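PDB 5UR2: bifunctional protein PutA from Bdellovibrio bacteriovorus, which probably oxidises L-proline to L-glutamate in two steps, with an FAD-dependent proline dehydrogenase and an NAD-dependent L-glutamate gamma-semialdehyde dehydrogenase in one chain. Local coordinates for residues 329-334 with 354-359; 340-343 with 349-352. All blocks are in the same frame, centred on the assembly; numbering follows the deposited sequence.

Interaction 1: residues 329-334 with 354-359. With P5F (N-propargylglycine-modified flavin adenine dinucleotide), chain F.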
ATOM      1  N   GLU B 329     -22.186 -30.016  22.331  1.00 19.22           N
ATOM      2  CA  GLU B 329     -21.051 -30.679  22.984  1.00 24.20           C
ATOM      3  C   GLU B 329     -21.064 -30.439  24.487  1.00 20.47           C
ATOM      4  O   GLU B 329     -20.791 -31.356  25.266  1.00 22.32           O
ATOM      5  CB  GLU B 329     -19.708 -30.199  22.430  1.00 26.76           C
ATOM      6  CG  GLU B 329     -19.308 -30.742  21.085  1.00 34.27           C
ATOM      7  CD  GLU B 329     -17.930 -30.250  20.650  1.00 29.85           C
ATOM      8  OE1 GLU B 329     -17.729 -29.020  20.515  1.00 24.66           O
ATOM      9  OE2 GLU B 329     -17.037 -31.107  20.471  1.00 27.55           O
ATOM     10  N   SER B 330     -21.360 -29.207  24.919  1.00 19.58           N
ATOM     11  CA  SER B 330     -21.412 -28.929  26.355  1.00 19.76           C
ATOM     12  C   SER B 330     -22.528 -29.718  27.037  1.00 23.83           C
ATOM     13  O   SER B 330     -22.310 -30.347  28.081  1.00 26.48           O
ATOM     14  CB  SER B 330     -21.590 -27.434  26.597  1.00 25.43           C
ATOM     15  OG  SER B 330     -20.455 -26.726  26.158  1.00 26.99           O
ATOM     16  N   ASP B 331     -23.728 -29.716  26.447  1.00 22.42           N
ATOM     17  CA  ASP B 331     -24.831 -30.486  27.012  1.00 24.31           C
ATOM     18  C   ASP B 331     -24.466 -31.967  27.090  1.00 25.59           C
ATOM     19  O   ASP B 331     -24.612 -32.603  28.141  1.00 21.46           O
ATOM     20  CB  ASP B 331     -26.090 -30.312  26.155  1.00 22.33           C
ATOM     21  CG  ASP B 331     -26.681 -28.893  26.216  1.00 26.51           C
ATOM     22  OD1 ASP B 331     -26.345 -28.094  27.124  1.00 26.83           O
ATOM     23  OD2 ASP B 331     -27.516 -28.588  25.340  1.00 24.82           O
ATOM     24  N   ALA B 332     -23.922 -32.516  25.998  1.00 25.38           N
ATOM     25  CA  ALA B 332     -23.606 -33.942  25.971  1.00 28.77           C
ATOM     26  C   ALA B 332     -22.539 -34.280  26.999  1.00 26.64           C
ATOM     27  O   ALA B 332     -22.624 -35.308  27.683  1.00 27.39           O
ATOM     28  CB  ALA B 332     -23.153 -34.370  24.572  1.00 24.77           C
ATOM     29  N   ASN B 333     -21.522 -33.423  27.115  1.00 19.63           N
ATOM     30  CA  ASN B 333     -20.484 -33.639  28.112  1.00 23.33           C
ATOM     31  C   ASN B 333     -21.045 -33.501  29.528  1.00 19.62           C
ATOM     32  O   ASN B 333     -20.626 -34.225  30.439  1.00 20.87           O
ATOM     33  CB  ASN B 333     -19.340 -32.647  27.885  1.00 18.82           C
ATOM     34  CG  ASN B 333     -18.139 -32.969  28.724  1.00 26.94           C
ATOM     35  OD1 ASN B 333     -17.493 -34.004  28.518  1.00 23.26           O
ATOM     36  ND2 ASN B 333     -17.825 -32.107  29.681  1.00 21.73           N
ATOM     37  N   TYR B 334     -21.994 -32.578  29.733  1.00 24.87           N
ATOM     38  CA  TYR B 334     -22.643 -32.462  31.038  1.00 21.80           C
ATOM     39  C   TYR B 334     -23.287 -33.786  31.425  1.00 25.12           C
ATOM     40  O   TYR B 334     -23.083 -34.293  32.535  1.00 20.72           O
ATOM     41  CB  TYR B 334     -23.690 -31.345  31.019  1.00 20.31           C
ATOM     42  CG  TYR B 334     -24.235 -30.969  32.386  1.00 20.61           C
ATOM     43  CD1 TYR B 334     -25.118 -31.802  33.073  1.00 21.13           C
ATOM     44  CD2 TYR B 334     -23.881 -29.759  32.974  1.00 20.41           C
ATOM     45  CE1 TYR B 334     -25.611 -31.453  34.336  1.00 21.44           C
ATOM     46  CE2 TYR B 334     -24.363 -29.396  34.211  1.00 20.73           C
ATOM     47  CZ  TYR B 334     -25.231 -30.242  34.896  1.00 25.23           C
ATOM     48  OH  TYR B 334     -25.688 -29.855  36.134  1.00 24.62           O
ATOM     49  N   SER B 354     -28.473 -26.271  36.737  1.00 28.09           N
ATOM     50  CA  SER B 354     -28.921 -26.047  35.369  1.00 25.03           C
ATOM     51  C   SER B 354     -30.383 -25.631  35.376  1.00 29.40           C
ATOM     52  O   SER B 354     -31.169 -26.131  36.183  1.00 25.28           O
ATOM     53  CB  SER B 354     -28.763 -27.298  34.499  1.00 27.59           C
ATOM     54  OG  SER B 354     -29.200 -27.025  33.177  1.00 22.41           O
ATOM     55  N   HIS B 355     -30.747 -24.748  34.440  1.00 31.91           N
ATOM     56  CA  HIS B 355     -32.143 -24.385  34.203  1.00 30.72           C
ATOM     57  C   HIS B 355     -32.754 -25.112  33.001  1.00 28.83           C
ATOM     58  O   HIS B 355     -33.899 -24.828  32.628  1.00 31.82           O
ATOM     59  CB  HIS B 355     -32.280 -22.873  34.017  1.00 23.96           C
ATOM     60  CG  HIS B 355     -31.564 -22.067  35.055  1.00 33.50           C
ATOM     61  ND1 HIS B 355     -30.249 -21.674  34.918  1.00 32.42           N
ATOM     62  CD2 HIS B 355     -31.967 -21.614  36.266  1.00 29.44           C
ATOM     63  CE1 HIS B 355     -29.883 -20.992  35.989  1.00 32.62           C
ATOM     64  NE2 HIS B 355     -30.905 -20.944  36.824  1.00 29.36           N
ATOM     65  N   ASN B 356     -32.022 -26.044  32.410  1.00 29.05           N
ATOM     66  CA  ASN B 356     -32.397 -26.714  31.169  1.00 25.65           C
ATOM     67  C   ASN B 356     -33.197 -27.970  31.500  1.00 30.83           C
ATOM     68  O   ASN B 356     -32.682 -28.868  32.175  1.00 32.66           O
ATOM     69  CB  ASN B 356     -31.106 -27.025  30.401  1.00 27.32           C
ATOM     70  CG  ASN B 356     -31.322 -27.741  29.079  1.00 24.47           C
ATOM     71  OD1 ASN B 356     -32.193 -28.586  28.943  1.00 26.46           O
ATOM     72  ND2 ASN B 356     -30.486 -27.412  28.095  1.00 25.10           N
ATOM     73  N   VAL B 357     -34.455 -28.034  31.030  1.00 24.90           N
ATOM     74  CA  VAL B 357     -35.335 -29.153  31.383  1.00 27.48           C
ATOM     75  C   VAL B 357     -34.800 -30.473  30.826  1.00 28.45           C
ATOM     76  O   VAL B 357     -34.907 -31.512  31.482  1.00 29.25           O
ATOM     77  CB  VAL B 357     -36.783 -28.883  30.922  1.00 26.26           C
ATOM     78  CG1 VAL B 357     -37.639 -30.144  31.041  1.00 26.87           C
ATOM     79  CG2 VAL B 357     -37.409 -27.792  31.773  1.00 33.29           C
ATOM     80  N   ARG B 358     -34.211 -30.456  29.618  1.00 27.26           N
ATOM     81  CA  ARG B 358     -33.563 -31.660  29.089  1.00 28.32           C
ATOM     82  C   ARG B 358     -32.480 -32.171  30.036  1.00 29.15           C
ATOM     83  O   ARG B 358     -32.499 -33.343  30.447  1.00 26.18           O
ATOM     84  CB  ARG B 358     -32.975 -31.386  27.701  1.00 33.01           C
ATOM     85  CG  ARG B 358     -31.867 -32.366  27.274  1.00 32.07           C
ATOM     86  CD  ARG B 358     -32.395 -33.777  27.001  1.00 29.46           C
ATOM     87  NE  ARG B 358     -31.325 -34.782  27.054  1.00 27.90           N
ATOM     88  CZ  ARG B 358     -31.417 -36.009  26.534  1.00 29.71           C
ATOM     89  NH1 ARG B 358     -32.525 -36.386  25.915  1.00 24.91           N
ATOM     90  NH2 ARG B 358     -30.403 -36.864  26.636  1.00 29.14           N
ATOM     91  N   THR B 359     -31.538 -31.293  30.405  1.00 29.15           N
ATOM     92  CA  THR B 359     -30.462 -31.647  31.330  1.00 28.37           C
ATOM     93  C   THR B 359     -31.010 -32.195  32.642  1.00 23.66           C
ATOM     94  O   THR B 359     -30.560 -33.238  33.136  1.00 23.63           O
ATOM     95  CB  THR B 359     -29.592 -30.417  31.603  1.00 33.10           C
ATOM     96  OG1 THR B 359     -29.137 -29.864  30.358  1.00 23.73           O
ATOM     97  CG2 THR B 359     -28.376 -30.785  32.492  1.00 22.27           C
TER
HETATM   98  PA  P5F F1001     -28.220 -23.950  28.961  1.00 25.26           P
HETATM   99  O1A P5F F1001     -28.762 -25.408  28.781  1.00 30.61           O
HETATM  100  O2A P5F F1001     -28.789 -22.915  28.125  1.00 23.04           O
HETATM  101  O5B P5F F1001     -26.756 -23.772  28.662  1.00 24.68           O
HETATM  102  C5B P5F F1001     -26.113 -22.532  28.393  1.00 16.78           C
HETATM  103  C4B P5F F1001     -24.594 -22.743  28.492  1.00 20.64           C
HETATM  104  O4B P5F F1001     -24.053 -23.460  27.409  1.00 25.39           O
HETATM  105  C3B P5F F1001     -23.743 -21.509  28.574  1.00 17.28           C
HETATM  106  O3B P5F F1001     -23.753 -20.938  29.826  1.00 18.70           O
HETATM  107  C2B P5F F1001     -22.410 -22.017  28.196  1.00 17.09           C
HETATM  108  O2B P5F F1001     -21.820 -22.617  29.298  1.00 18.70           O
HETATM  109  C1B P5F F1001     -22.728 -23.061  27.187  1.00 22.79           C
HETATM  110  N9A P5F F1001     -22.625 -22.618  25.820  1.00 19.76           N
HETATM  111  C8A P5F F1001     -23.296 -21.567  25.209  1.00 21.14           C
HETATM  112  N7A P5F F1001     -22.926 -21.515  23.924  1.00 23.15           N
HETATM  113  C5A P5F F1001     -22.015 -22.535  23.645  1.00 21.13           C
HETATM  114  C6A P5F F1001     -21.299 -22.942  22.521  1.00 30.15           C
HETATM  115  N6A P5F F1001     -21.450 -22.257  21.268  1.00 28.95           N
HETATM  116  N1A P5F F1001     -20.452 -23.987  22.592  1.00 25.32           N
HETATM  117  C2A P5F F1001     -20.280 -24.667  23.746  1.00 17.31           C
HETATM  118  N3A P5F F1001     -20.945 -24.274  24.871  1.00 20.52           N
HETATM  119  C4A P5F F1001     -21.802 -23.246  24.858  1.00 11.73           C
HETATM  120  N1  P5F F1001     -20.585 -21.018  36.004  1.00 32.81           N
HETATM  121  C2  P5F F1001     -19.156 -21.113  36.188  1.00 27.86           C
HETATM  122  O2  P5F F1001     -18.357 -21.143  35.067  1.00 28.25           O
HETATM  123  N3  P5F F1001     -18.582 -21.187  37.498  1.00 42.77           N
HETATM  124  C4  P5F F1001     -19.379 -21.163  38.670  1.00 45.20           C
HETATM  125  O4  P5F F1001     -18.751 -21.239  39.920  1.00 38.12           O
HETATM  126  C4X P5F F1001     -20.886 -21.053  38.479  1.00 42.68           C
HETATM  127  N5  P5F F1001     -21.792 -20.884  39.613  1.00 44.45           N
HETATM  128  C5X P5F F1001     -23.206 -21.228  39.366  1.00 44.35           C
HETATM  129  C6  P5F F1001     -24.086 -21.626  40.508  1.00 35.93           C
HETATM  130  C7  P5F F1001     -25.419 -22.040  40.262  1.00 36.35           C
HETATM  131  C7M P5F F1001     -26.298 -22.441  41.427  1.00 38.53           C
HETATM  132  C8  P5F F1001     -25.930 -22.083  38.930  1.00 37.04           C
HETATM  133  C8M P5F F1001     -27.341 -22.522  38.631  1.00 35.48           C
HETATM  134  C9  P5F F1001     -25.103 -21.711  37.843  1.00 44.42           C
HETATM  135  C9A P5F F1001     -23.702 -21.271  38.093  1.00 44.53           C
HETATM  136  N10 P5F F1001     -22.842 -20.908  36.964  1.00 42.88           N
HETATM  137  C10 P5F F1001     -21.425 -20.984  37.186  1.00 37.02           C
HETATM  138  C1' P5F F1001     -23.367 -20.663  35.598  1.00 45.64           C
HETATM  139  C2' P5F F1001     -23.574 -21.955  34.808  1.00 38.89           C
HETATM  140  O2' P5F F1001     -22.342 -22.502  34.532  1.00 37.21           O
HETATM  141  C3' P5F F1001     -24.359 -21.795  33.504  1.00 40.40           C
HETATM  142  O3' P5F F1001     -23.650 -20.962  32.666  1.00 41.32           O
HETATM  143  C4' P5F F1001     -25.757 -21.213  33.660  1.00 38.78           C
HETATM  144  O4' P5F F1001     -26.212 -21.572  34.918  1.00 37.99           O
HETATM  145  C5' P5F F1001     -26.747 -21.560  32.531  1.00 38.49           C
HETATM  146  O5' P5F F1001     -26.643 -22.891  32.067  1.00 40.31           O
HETATM  147  P   P5F F1001     -27.892 -23.857  31.694  1.00 31.20           P
HETATM  148  O1P P5F F1001     -27.696 -25.412  31.858  1.00 39.18           O
HETATM  149  O2P P5F F1001     -29.036 -23.168  32.529  1.00 31.65           O
HETATM  150  O3P P5F F1001     -28.403 -23.244  30.258  1.00 26.14           O
HETATM  151  C21 P5F F1001     -20.936 -18.491  40.233  1.00 57.11           C
HETATM  152  C22 P5F F1001     -21.369 -19.753  40.023  1.00 60.85           C
HETATM  153  C23 P5F F1001     -19.460 -18.191  40.544  1.00 57.60           C
HETATM  154  O   HOH W   1     -29.957 -29.980  26.080  1.00 31.11           O

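Interaction 2: residues 340-343 with 349-352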
ATOM      1  N   TYR B 340     -21.333 -40.224  35.330  1.00 26.70           N
ATOM      2  CA  TYR B 340     -20.153 -40.746  36.016  1.00 24.85           C
ATOM      3  C   TYR B 340     -20.208 -40.459  37.518  1.00 26.17           C
ATOM      4  O   TYR B 340     -19.984 -41.356  38.339  1.00 25.58           O
ATOM      5  CB  TYR B 340     -18.876 -40.163  35.401  1.00 25.64           C
ATOM      6  CG  TYR B 340     -17.618 -40.871  35.871  1.00 25.11           C
ATOM      7  CD1 TYR B 340     -17.159 -42.014  35.223  1.00 27.09           C
ATOM      8  CD2 TYR B 340     -16.902 -40.409  36.960  1.00 24.60           C
ATOM      9  CE1 TYR B 340     -16.021 -42.675  35.651  1.00 31.15           C
ATOM     10  CE2 TYR B 340     -15.758 -41.059  37.396  1.00 26.45           C
ATOM     11  CZ  TYR B 340     -15.327 -42.197  36.745  1.00 29.89           C
ATOM     12  OH  TYR B 340     -14.182 -42.833  37.182  1.00 26.70           O
ATOM     13  N   LEU B 341     -20.510 -39.212  37.894  1.00 21.73           N
ATOM     14  CA  LEU B 341     -20.605 -38.867  39.308  1.00 21.94           C
ATOM     15  C   LEU B 341     -21.701 -39.678  39.998  1.00 28.38           C
ATOM     16  O   LEU B 341     -21.509 -40.164  41.117  1.00 25.67           O
ATOM     17  CB  LEU B 341     -20.867 -37.367  39.462  1.00 24.78           C
ATOM     18  CG  LEU B 341     -19.747 -36.430  38.985  1.00 23.27           C
ATOM     19  CD1 LEU B 341     -20.271 -35.032  38.700  1.00 20.96           C
ATOM     20  CD2 LEU B 341     -18.621 -36.369  40.010  1.00 25.40           C
ATOM     21  N   LEU B 342     -22.862 -39.835  39.344  1.00 28.07           N
ATOM     22  CA  LEU B 342     -23.928 -40.652  39.916  1.00 26.14           C
ATOM     23  C   LEU B 342     -23.472 -42.095  40.097  1.00 26.24           C
ATOM     24  O   LEU B 342     -23.726 -42.712  41.140  1.00 31.15           O
ATOM     25  CB  LEU B 342     -25.165 -40.594  39.021  1.00 23.67           C
ATOM     26  CG  LEU B 342     -25.899 -39.267  39.060  1.00 30.09           C
ATOM     27  CD1 LEU B 342     -26.996 -39.255  37.988  1.00 24.79           C
ATOM     28  CD2 LEU B 342     -26.465 -39.045  40.481  1.00 25.35           C
ATOM     29  N   GLU B 343     -22.766 -42.631  39.098  1.00 25.23           N
ATOM     30  CA  GLU B 343     -22.238 -43.985  39.189  1.00 31.57           C
ATOM     31  C   GLU B 343     -21.347 -44.168  40.405  1.00 31.00           C
ATOM     32  O   GLU B 343     -21.271 -45.273  40.958  1.00 31.47           O
ATOM     33  CB  GLU B 343     -21.458 -44.310  37.923  1.00 30.98           C
ATOM     34  CG  GLU B 343     -21.041 -45.734  37.845  1.00 41.63           C
ATOM     35  CD  GLU B 343     -22.222 -46.631  37.565  1.00 47.45           C
ATOM     36  OE1 GLU B 343     -22.956 -46.358  36.578  1.00 51.25           O
ATOM     37  OE2 GLU B 343     -22.414 -47.591  38.342  1.00 37.96           O
ATOM     38  N   ARG B 349     -20.303 -36.519  45.729  1.00 23.01           N
ATOM     39  CA  ARG B 349     -21.720 -36.154  45.680  1.00 24.31           C
ATOM     40  C   ARG B 349     -21.951 -35.092  44.614  1.00 33.53           C
ATOM     41  O   ARG B 349     -21.368 -33.995  44.688  1.00 33.47           O
ATOM     42  CB  ARG B 349     -22.205 -35.666  47.044  1.00 23.78           C
ATOM     43  CG  ARG B 349     -22.172 -36.744  48.133  1.00 24.28           C
ATOM     44  CD  ARG B 349     -23.205 -37.878  47.893  1.00 33.11           C
ATOM     45  NE  ARG B 349     -24.591 -37.390  47.932  1.00 28.27           N
ATOM     46  CZ  ARG B 349     -25.295 -37.211  49.046  1.00 35.15           C
ATOM     47  NH1 ARG B 349     -24.755 -37.481  50.232  1.00 34.83           N
ATOM     48  NH2 ARG B 349     -26.542 -36.754  48.982  1.00 35.12           N
ATOM     49  N   PRO B 350     -22.732 -35.392  43.579  1.00 31.43           N
ATOM     50  CA  PRO B 350     -23.042 -34.372  42.575  1.00 30.22           C
ATOM     51  C   PRO B 350     -24.202 -33.490  43.007  1.00 32.44           C
ATOM     52  O   PRO B 350     -25.150 -33.937  43.661  1.00 24.51           O
ATOM     53  CB  PRO B 350     -23.425 -35.198  41.346  1.00 25.40           C
ATOM     54  CG  PRO B 350     -24.064 -36.431  41.957  1.00 32.45           C
ATOM     55  CD  PRO B 350     -23.304 -36.707  43.228  1.00 29.91           C
ATOM     56  N   ALA B 351     -24.107 -32.219  42.632  1.00 26.66           N
ATOM     57  CA  ALA B 351     -25.242 -31.314  42.630  1.00 26.95           C
ATOM     58  C   ALA B 351     -25.356 -30.754  41.220  1.00 25.58           C
ATOM     59  O   ALA B 351     -24.346 -30.368  40.630  1.00 23.83           O
ATOM     60  CB  ALA B 351     -25.072 -30.208  43.679  1.00 24.92           C
ATOM     61  N   PHE B 352     -26.576 -30.736  40.667  1.00 26.88           N
ATOM     62  CA  PHE B 352     -26.790 -30.416  39.257  1.00 27.84           C
ATOM     63  C   PHE B 352     -27.322 -28.994  39.127  1.00 25.67           C
ATOM     64  O   PHE B 352     -28.476 -28.717  39.466  1.00 26.21           O
ATOM     65  CB  PHE B 352     -27.732 -31.432  38.611  1.00 25.83           C
ATOM     66  CG  PHE B 352     -27.161 -32.811  38.576  1.00 27.26           C
ATOM     67  CD1 PHE B 352     -25.903 -33.026  38.045  1.00 24.72           C
ATOM     68  CD2 PHE B 352     -27.853 -33.881  39.107  1.00 27.90           C
ATOM     69  CE1 PHE B 352     -25.348 -34.284  38.029  1.00 29.68           C
ATOM     70  CE2 PHE B 352     -27.305 -35.158  39.090  1.00 30.58           C
ATOM     71  CZ  PHE B 352     -26.052 -35.360  38.550  1.00 30.59           C
TER

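Interaction 1: residues 329-334 with 354-359
Thr359 lays its methyl over one face of the Tyr334 ring, with CG2 3.4 Å from CE1 and nearly as close to CD1, and the two side chains are roughly perpendicular. CG2 of Thr359 stands anti to the backbone N, which carries the methyl across to the ring and leaves OG1 to accept from Lys303. Tyr334 OH bonds to the carbonyl O of Leu301. A water links the segments a second way: it gives a hydrogen to Asp331 OD2 at 2.9 Å and takes a weak one from Asn356 ND2. Asp331 also forms salt bridges to Lys303 and Lys327, which probably favour its carboxylate form.

Asn356 works with both ends of its amide. ND2 donates to O1A of the modified FAD at 2.7 Å, while OD1 caps the following helix by accepting from Thr359 N at 3.1 Å, the donor lying well above the carbonyl plane. These two grips fix the amide's rotation. On the neighbouring phosphate, Ser354 OG bonds to O1P at 2.6 Å and accepts from Asn356 N, closing an ST turn; His355 holds O2P through both its backbone N and ND1, the oxygen lying in the plane of the imidazole. At the far end of the cofactor, Ser330 OG donates to adenine N3A at 2.8 Å. The pyrophosphate and adenine are thus held from helix 327-343, which precedes barrel strand 349-353, and the turn from that strand into helix 357-369; helix 429-434 packs on His355, Asn356 and Val357, and helix 6-22 on Val357 and Arg358.

Interaction 2: residues 340-343 with 349-352
Leu341 and Pro350 mark the closest backbone approach, their CA atoms 6.1 Å apart, where the last turn of helix 327-343 lies against the beginning of strand 349-353. Only five residues separate the two segments, so the chain turns back sharply and the strand starts beneath the helix it has just left.

The contact is wholly apolar. Leu341 and Pro350 run antiparallel alongside each other, CB to CB at 3.8 Å. Leu342 lies roughly perpendicular to the proline, and its CD2 comes to 3.8 Å from Pro350 CG, so the pyrrolidine packs against both leucines. With CG anti to its carbonyl carbon (chi1 -72°), Leu342 reaches along to Phe352 as well: its CG meets CZ at 3.9 Å, in the plane of the ring, so the phenyl presents its edge and not a face. Leu370 and Ile372 also touch Leu342, and Val283 of helix 279-293 touches Leu341.

Backbone hydrogen bonds join Arg349 and Ala351 to strand 298-302, and Phe352 to Glu378 on the other flank. Helix 327-343 lies between neighbouring parallel strands 298-302 and 349-353, making this the helix-to-strand return of a beta-alpha-beta crossover, the step repeated round the proline dehydrogenase TIM barrel.

Both contacts are buried and both use helix 327-343, but at different levels of the barrel. Interaction 2 takes the helix's C-terminal turn against the start of strand 349-353, and its chemistry is purely hydrocarbon. Interaction 1 takes a turn nearer the helix's N-terminal end and meets the chain beyond the strand's C-terminal end, where TIM barrels hold their active sites; there one methyl-ring contact is joined by water, charge and cofactor bonds. Along the chain, interaction 2 falls within the span bracketed by interaction 1. The two meet directly, Tyr334 OH lying 3.4 Å from Phe352 CA, so Tyr334 of interaction 1 packs on the strand used by interaction 2.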